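Local coordinates for conserved hypothetical protein (Pseudomonas aeruginosa, PDB 1YLL) that is of unknown function but, as a cupin-type HutD family protein, may have a role linked to histidine utilisation, at residues Q148-R160 with L169-R181. Numbering follows the deposited sequence.
Sequences QDGVAISLQGQPR and LCAEGLQGLQHWR
L155 and W180 form a non-hydrogen-bonded antiparallel pair, their side chains together on one face of a sheet in a cupin-type beta barrel, and they illustrate how a branched side chain seats on a flat one. With CG anti to the backbone N (chi1 169°), L155 sets its CD1 methyl over the centre of the indole's six-membered ring, a CH-pi contact with CD1 3.9 Å from the centroid. Its other methyl, CD2, reaches W180 CH2 and L174 CD2, while L174 CD1 lies at the indole edge in plane. I153 also meets the edge, through CG2, and sends CD1 across to L169 CB (3.7 Å) on strand 168-171 of the neighbouring sheet. L155 thus caps one face of the indole while I153 and L174 border its edge; W135 also stacks with the ring. On the other side of the strands, S154 OG lies against R181 CB and hydrogen-bonds a water that also takes the N-H of G157 and donates to H179 O. Backbone bonds S154 N to R181 O (2.9 Å) and R181 N to S154 O fix the register. Beyond the pair, the type I' turn from L155 to Q158 carries Q156, whose chain bends at chi2 (-66°), bringing its amide across to the partner strand. There H179 N donates to Q156 OE1 at 2.7 Å, from 40° out of the amide's carbonyl plane.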
# COMPACT_ATOMS: atom_id res chain seq x y z
N GLN D 148 0.59 -14.71 -14.54
CA GLN D 148 -0.76 -14.22 -14.80
C GLN D 148 -0.90 -12.74 -14.39
O GLN D 148 -0.13 -12.24 -13.58
CB GLN D 148 -1.76 -15.13 -14.10
CG GLN D 148 -1.68 -16.54 -14.68
CD GLN D 148 -2.25 -17.61 -13.80
OE1 GLN D 148 -2.83 -18.59 -14.29
NE2 GLN D 148 -2.09 -17.47 -12.49
N ASP D 149 -1.87 -12.05 -14.98
CA ASP D 149 -2.06 -10.63 -14.72
C ASP D 149 -2.69 -10.26 -13.38
O ASP D 149 -3.36 -11.06 -12.75
CB ASP D 149 -2.92 -10.03 -15.85
CG ASP D 149 -2.78 -8.53 -15.96
OD1 ASP D 149 -2.77 -7.85 -14.92
OD2 ASP D 149 -2.67 -8.02 -17.09
N GLY D 150 -2.45 -9.02 -12.96
CA GLY D 150 -3.09 -8.50 -11.77
C GLY D 150 -2.39 -8.48 -10.44
O GLY D 150 -3.05 -8.21 -9.42
N VAL D 151 -1.09 -8.74 -10.40
CA VAL D 151 -0.41 -8.75 -9.12
C VAL D 151 0.17 -7.41 -8.71
O VAL D 151 1.03 -6.84 -9.39
CB VAL D 151 0.72 -9.80 -9.08
CG1 VAL D 151 1.44 -9.75 -7.73
CG2 VAL D 151 0.13 -11.19 -9.31
N ALA D 152 -0.30 -6.92 -7.57
CA ALA D 152 0.19 -5.66 -7.03
C ALA D 152 1.25 -5.97 -5.98
O ALA D 152 1.08 -6.88 -5.17
CB ALA D 152 -0.95 -4.85 -6.42
N ILE D 153 2.32 -5.19 -5.98
CA ILE D 153 3.42 -5.41 -5.05
C ILE D 153 3.68 -4.24 -4.12
O ILE D 153 3.69 -3.09 -4.55
CB ILE D 153 4.77 -5.62 -5.78
CG1 ILE D 153 4.63 -6.66 -6.89
CG2 ILE D 153 5.83 -6.08 -4.79
CD1 ILE D 153 5.90 -6.78 -7.75
N SER D 154 3.88 -4.53 -2.84
CA SER D 154 4.22 -3.46 -1.94
C SER D 154 5.48 -3.91 -1.20
O SER D 154 5.69 -5.11 -1.01
CB SER D 154 3.08 -3.18 -0.97
OG SER D 154 2.95 -4.22 -0.04
N LEU D 155 6.33 -2.94 -0.85
CA LEU D 155 7.57 -3.19 -0.13
C LEU D 155 7.58 -2.26 1.09
O LEU D 155 7.43 -1.04 0.94
CB LEU D 155 8.77 -2.89 -1.03
CG LEU D 155 10.19 -2.83 -0.43
CD1 LEU D 155 10.54 -4.13 0.29
CD2 LEU D 155 11.19 -2.60 -1.55
N GLN D 156 7.76 -2.84 2.27
CA GLN D 156 7.74 -2.08 3.53
C GLN D 156 6.41 -1.32 3.68
O GLN D 156 6.37 -0.20 4.22
CB GLN D 156 8.93 -1.12 3.63
CG GLN D 156 10.30 -1.71 3.23
CD GLN D 156 10.82 -2.80 4.16
OE1 GLN D 156 10.15 -3.80 4.42
NE2 GLN D 156 12.04 -2.62 4.66
N GLY D 157 5.33 -1.92 3.19
CA GLY D 157 4.00 -1.34 3.28
C GLY D 157 3.61 -0.32 2.22
O GLY D 157 2.48 0.17 2.21
N GLN D 158 4.54 -0.03 1.33
CA GLN D 158 4.32 0.96 0.28
C GLN D 158 4.09 0.34 -1.10
O GLN D 158 4.90 -0.47 -1.58
CB GLN D 158 5.54 1.87 0.23
CG GLN D 158 5.48 3.00 -0.77
CD GLN D 158 6.82 3.69 -0.94
OE1 GLN D 158 7.47 4.05 0.05
NE2 GLN D 158 7.23 3.89 -2.18
N PRO D 159 2.98 0.71 -1.77
CA PRO D 159 2.73 0.14 -3.10
C PRO D 159 3.84 0.54 -4.08
O PRO D 159 4.24 1.70 -4.12
CB PRO D 159 1.36 0.73 -3.47
CG PRO D 159 1.29 2.01 -2.64
CD PRO D 159 1.88 1.59 -1.33
N ARG D 160 4.33 -0.42 -4.86
CA ARG D 160 5.41 -0.15 -5.80
C ARG D 160 5.05 -0.45 -7.24
O ARG D 160 5.91 -0.41 -8.12
CB ARG D 160 6.66 -0.97 -5.43
CG ARG D 160 7.19 -0.67 -4.04
CD ARG D 160 7.42 0.82 -3.88
NE ARG D 160 8.46 1.28 -4.78
CZ ARG D 160 9.72 1.47 -4.42
NH1 ARG D 160 10.09 1.24 -3.16
NH2 ARG D 160 10.62 1.86 -5.31
N LEU D 169 9.16 -7.68 -11.72
CA LEU D 169 9.76 -6.67 -10.87
C LEU D 169 11.23 -7.04 -10.74
O LEU D 169 11.57 -8.21 -10.62
CB LEU D 169 9.16 -6.72 -9.48
CG LEU D 169 9.94 -5.80 -8.53
CD1 LEU D 169 9.18 -4.50 -8.39
CD2 LEU D 169 10.13 -6.44 -7.19
N CYS D 170 12.12 -6.05 -10.81
CA CYS D 170 13.54 -6.34 -10.62
C CYS D 170 14.02 -5.38 -9.55
O CYS D 170 14.01 -4.16 -9.78
CB CYS D 170 14.34 -6.11 -11.91
SG CYS D 170 16.17 -6.43 -11.73
N ALA D 171 14.41 -5.89 -8.38
CA ALA D 171 14.93 -5.06 -7.30
C ALA D 171 16.35 -5.50 -6.97
O ALA D 171 16.61 -6.67 -6.65
CB ALA D 171 14.05 -5.16 -6.06
N GLU D 172 17.29 -4.57 -7.04
CA GLU D 172 18.68 -4.91 -6.77
C GLU D 172 19.25 -4.00 -5.71
O GLU D 172 18.73 -2.92 -5.50
CB GLU D 172 19.52 -4.77 -8.04
CG GLU D 172 19.59 -5.97 -8.95
CD GLU D 172 20.49 -5.71 -10.15
OE1 GLU D 172 20.14 -4.84 -10.97
OE2 GLU D 172 21.56 -6.36 -10.26
N GLY D 173 20.32 -4.45 -5.07
CA GLY D 173 20.98 -3.64 -4.06
C GLY D 173 20.19 -3.40 -2.79
O GLY D 173 20.40 -2.40 -2.11
N LEU D 174 19.26 -4.31 -2.49
CA LEU D 174 18.44 -4.20 -1.30
C LEU D 174 19.33 -4.45 -0.09
O LEU D 174 20.21 -5.30 -0.13
CB LEU D 174 17.31 -5.23 -1.33
CG LEU D 174 16.26 -5.09 -2.46
CD1 LEU D 174 15.59 -6.44 -2.72
CD2 LEU D 174 15.23 -4.07 -2.07
N GLN D 175 19.10 -3.68 0.97
CA GLN D 175 19.90 -3.78 2.19
C GLN D 175 19.00 -4.06 3.39
O GLN D 175 18.06 -3.32 3.62
CB GLN D 175 20.65 -2.47 2.46
CG GLN D 175 21.76 -2.11 1.49
CD GLN D 175 23.02 -2.97 1.65
OE1 GLN D 175 23.22 -3.62 2.67
NE2 GLN D 175 23.88 -2.95 0.63
N GLY D 176 19.31 -5.12 4.13
CA GLY D 176 18.55 -5.47 5.31
C GLY D 176 17.30 -6.31 5.07
O GLY D 176 17.00 -6.74 3.95
N LEU D 177 16.56 -6.54 6.14
CA LEU D 177 15.33 -7.32 6.06
C LEU D 177 14.22 -6.54 5.36
O LEU D 177 13.86 -5.40 5.74
CB LEU D 177 14.90 -7.69 7.48
CG LEU D 177 14.41 -9.05 8.00
CD1 LEU D 177 13.19 -8.80 8.85
CD2 LEU D 177 14.15 -10.10 6.91
N GLN D 178 13.64 -7.15 4.33
CA GLN D 178 12.57 -6.55 3.55
C GLN D 178 11.24 -7.24 3.77
O GLN D 178 11.18 -8.47 3.88
CB GLN D 178 12.90 -6.62 2.05
CG GLN D 178 14.32 -6.17 1.66
CD GLN D 178 14.57 -4.69 1.97
OE1 GLN D 178 15.69 -4.30 2.35
NE2 GLN D 178 13.56 -3.87 1.81
N HIS D 179 10.17 -6.46 3.79
CA HIS D 179 8.84 -7.02 3.93
C HIS D 179 8.11 -6.85 2.61
O HIS D 179 7.78 -5.73 2.20
CB HIS D 179 8.05 -6.36 5.07
CG HIS D 179 6.73 -7.01 5.33
ND1 HIS D 179 5.74 -6.43 6.08
CD2 HIS D 179 6.24 -8.20 4.90
CE1 HIS D 179 4.69 -7.23 6.11
NE2 HIS D 179 4.96 -8.31 5.40
N TRP D 180 7.91 -7.96 1.91
CA TRP D 180 7.25 -7.96 0.61
C TRP D 180 5.82 -8.48 0.70
O TRP D 180 5.58 -9.53 1.29
CB TRP D 180 7.99 -8.89 -0.37
CG TRP D 180 9.37 -8.46 -0.72
CD1 TRP D 180 10.54 -8.92 -0.19
CD2 TRP D 180 9.72 -7.51 -1.72
NE1 TRP D 180 11.60 -8.32 -0.81
CE2 TRP D 180 11.12 -7.44 -1.75
CE3 TRP D 180 8.97 -6.71 -2.60
CZ2 TRP D 180 11.81 -6.60 -2.64
CZ3 TRP D 180 9.66 -5.87 -3.49
CH2 TRP D 180 11.05 -5.83 -3.50
N ARG D 181 4.88 -7.77 0.07
CA ARG D 181 3.49 -8.20 0.07
C ARG D 181 2.91 -8.14 -1.33
O ARG D 181 3.10 -7.16 -2.04
CB ARG D 181 2.64 -7.33 1.01
CG ARG D 181 1.18 -7.81 1.05
CD ARG D 181 0.29 -6.92 1.91
NE ARG D 181 0.77 -6.81 3.28
CZ ARG D 181 0.81 -7.82 4.15
NH1 ARG D 181 0.36 -9.03 3.79
NH2 ARG D 181 1.29 -7.63 5.37
O HOH W 1 5.04 -4.49 2.12